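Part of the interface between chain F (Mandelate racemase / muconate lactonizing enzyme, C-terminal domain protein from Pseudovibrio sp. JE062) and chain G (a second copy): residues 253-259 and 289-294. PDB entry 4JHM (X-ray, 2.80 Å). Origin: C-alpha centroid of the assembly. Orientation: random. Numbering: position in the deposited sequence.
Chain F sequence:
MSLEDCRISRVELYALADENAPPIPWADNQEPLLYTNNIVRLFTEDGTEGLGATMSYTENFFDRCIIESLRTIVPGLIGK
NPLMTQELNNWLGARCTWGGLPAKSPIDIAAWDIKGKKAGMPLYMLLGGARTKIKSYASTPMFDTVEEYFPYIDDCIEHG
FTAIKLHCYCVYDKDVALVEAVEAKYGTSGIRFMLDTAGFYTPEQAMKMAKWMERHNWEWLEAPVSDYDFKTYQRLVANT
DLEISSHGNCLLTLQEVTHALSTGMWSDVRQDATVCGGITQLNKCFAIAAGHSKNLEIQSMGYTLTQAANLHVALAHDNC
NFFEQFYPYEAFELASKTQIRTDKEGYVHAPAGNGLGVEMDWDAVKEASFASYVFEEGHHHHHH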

# COMPACT_ATOMS: atom_id res chain seq x y z
N THR F 253 -24.22 1.91 8.13
CA THR F 253 -23.77 0.88 9.07
C THR F 253 -22.50 1.32 9.78
O THR F 253 -21.78 2.19 9.30
CB THR F 253 -23.50 -0.46 8.36
OG1 THR F 253 -22.36 -0.33 7.50
CG2 THR F 253 -24.71 -0.88 7.54
N LEU F 254 -22.23 0.71 10.93
CA LEU F 254 -21.02 1.01 11.68
C LEU F 254 -19.78 0.66 10.86
O LEU F 254 -18.79 1.39 10.87
CB LEU F 254 -21.01 0.25 13.01
CG LEU F 254 -22.18 0.53 13.96
CD1 LEU F 254 -22.15 -0.45 15.12
CD2 LEU F 254 -22.14 1.95 14.47
N GLN F 255 -19.86 -0.47 10.15
CA GLN F 255 -18.77 -0.92 9.28
C GLN F 255 -18.44 0.10 8.19
O GLN F 255 -17.28 0.43 7.96
CB GLN F 255 -19.13 -2.26 8.63
CG GLN F 255 -19.18 -3.44 9.59
CD GLN F 255 -20.35 -3.38 10.55
OE1 GLN F 255 -20.19 -3.03 11.72
NE2 GLN F 255 -21.55 -3.69 10.06
N GLU F 256 -19.47 0.61 7.52
CA GLU F 256 -19.26 1.59 6.46
C GLU F 256 -18.64 2.86 7.00
O GLU F 256 -17.82 3.49 6.32
CB GLU F 256 -20.57 1.93 5.77
CG GLU F 256 -21.13 0.81 4.92
CD GLU F 256 -22.50 1.14 4.38
OE1 GLU F 256 -23.45 1.24 5.19
OE2 GLU F 256 -22.62 1.29 3.15
N VAL F 257 -19.02 3.24 8.21
CA VAL F 257 -18.48 4.45 8.83
C VAL F 257 -17.02 4.22 9.19
O VAL F 257 -16.16 5.07 8.92
CB VAL F 257 -19.31 4.86 10.06
CG1 VAL F 257 -18.55 5.84 10.94
CG2 VAL F 257 -20.64 5.46 9.62
N THR F 258 -16.74 3.06 9.77
CA THR F 258 -15.39 2.67 10.13
C THR F 258 -14.47 2.69 8.91
O THR F 258 -13.30 3.08 9.01
CB THR F 258 -15.37 1.25 10.72
OG1 THR F 258 -16.20 1.19 11.89
CG2 THR F 258 -13.96 0.84 11.08
N HIS F 259 -15.00 2.28 7.77
CA HIS F 259 -14.21 2.13 6.55
C HIS F 259 -13.90 3.48 5.93
O HIS F 259 -12.77 3.74 5.48
CB HIS F 259 -14.96 1.26 5.54
CG HIS F 259 -14.27 1.12 4.22
ND1 HIS F 259 -14.64 1.83 3.11
CD2 HIS F 259 -13.22 0.34 3.84
CE1 HIS F 259 -13.85 1.51 2.09
NE2 HIS F 259 -12.99 0.61 2.52
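Chain G 289-294: AAGHSK

The most unusual feature of this contact is the closeness with which a helix hydroxyl of chain F meets a glycine of chain G: T258(F) OG1 lies 3.1 Å from G291(G) CA. An ideal CB built on that glycine would fall 2.3 Å from T258(F) OG1, a clash, so the approach depends on the missing side chain. The hydroxyl is itself held in place, since T258(F) OG1 donates to L254(F) O at 2.8 Å with chi1 at -60° (m), and the same carbonyl accepts from T258(F) N at 2.9 Å.

The chain F stretch is T253(F) at the N-cap position, followed by helix from L254(F) to H259(F), which continues later in the chain. T253(F) caps it: E256(F) N donates to T253(F) OG1 at 3.0 Å, while T253(F) N donates back to E256(F) OE1 at 3.1 Å. Neither residue touches the chain G stretch. Contact falls instead to L254(F), Q255(F) and T258(F), with the CA-to-CB bonds of L254(F) and T258(F) pointing toward chain G.

Chain G presents the end of a helix. Residues 289 to 291 end a helix that begins earlier in the chain, and H292(G) is the first to leave helical phi/psi, at -95/10. S293(G) then takes the left-handed values 64/33, and K294(G) is extended at -117/164. Backbone bonds close this end: S293(G) N to A290(G) O at 3.2 Å and K294(G) N to A289(G) O at 2.8 Å, with a weak bond from H292(G) N to A289(G) O at 3.0 Å. The closest CA atoms across the stretches are L254(F) CA and G291(G) CA, 4.9 Å apart.

From that point the chain G residues can be placed in turn. A290(G) packs against leucine, with L254(F) CD1 4.1 Å from A290(G) CB, an apolar contact. The carbonyl of G291(G) faces the helix backbone, where Q255(F) CA approaches G291(G) O at 3.5 Å; the angle of 156° at the hydrogen fits a CA-H...O contact. Farther along, Q255(F) CG comes within 3.7 Å of S293(G) OG.

H292(G) reaches chain F by its ring, although its CA-to-CB bond points away. With chi1 at -64° (m) and chi2 at 97°, the imidazole lies with one face under the threonine methyl: T258(F) CG2 is 3.5 Å from the centroid of the H292(G) ring and 24° off its normal, a CH-pi arrangement. T258(F) thus meets glycine with its hydroxyl and histidine with its methyl. Together the two stretches bury 271 Å², with no clear hydrogen bond between them.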

# COMPACT_ATOMS: atom_id res chain seq x y z
N ALA G 289 -14.91 -1.48 18.46
CA ALA G 289 -14.77 -2.89 18.12
C ALA G 289 -15.91 -3.32 17.19
O ALA G 289 -15.69 -3.96 16.17
CB ALA G 289 -14.77 -3.74 19.38
N ALA G 290 -17.14 -2.95 17.56
CA ALA G 290 -18.31 -3.24 16.73
C ALA G 290 -18.14 -2.71 15.32
O ALA G 290 -18.66 -3.29 14.36
CB ALA G 290 -19.56 -2.65 17.36
N GLY G 291 -17.42 -1.60 15.19
CA GLY G 291 -17.16 -0.99 13.89
C GLY G 291 -16.33 -1.88 12.99
O GLY G 291 -16.55 -1.93 11.79
N HIS G 292 -15.37 -2.58 13.58
CA HIS G 292 -14.50 -3.49 12.84
C HIS G 292 -15.01 -4.93 12.89
O HIS G 292 -14.31 -5.85 12.48
CB HIS G 292 -13.08 -3.45 13.41
CG HIS G 292 -12.41 -2.12 13.24
ND1 HIS G 292 -12.37 -1.18 14.25
CD2 HIS G 292 -11.75 -1.58 12.19
CE1 HIS G 292 -11.72 -0.11 13.82
NE2 HIS G 292 -11.33 -0.33 12.58
N SER G 293 -16.24 -5.13 13.38
CA SER G 293 -16.82 -6.46 13.50
C SER G 293 -16.05 -7.34 14.49
O SER G 293 -15.97 -8.55 14.31
CB SER G 293 -16.89 -7.15 12.14
OG SER G 293 -17.57 -6.36 11.19
N LYS G 294 -15.49 -6.72 15.52
CA LYS G 294 -14.76 -7.44 16.56
C LYS G 294 -15.44 -7.30 17.92
O LYS G 294 -16.27 -6.42 18.12
CB LYS G 294 -13.33 -6.94 16.66
CG LYS G 294 -12.62 -6.78 15.33
CD LYS G 294 -11.90 -8.04 14.90
CE LYS G 294 -11.26 -7.85 13.54
NZ LYS G 294 -10.06 -8.72 13.36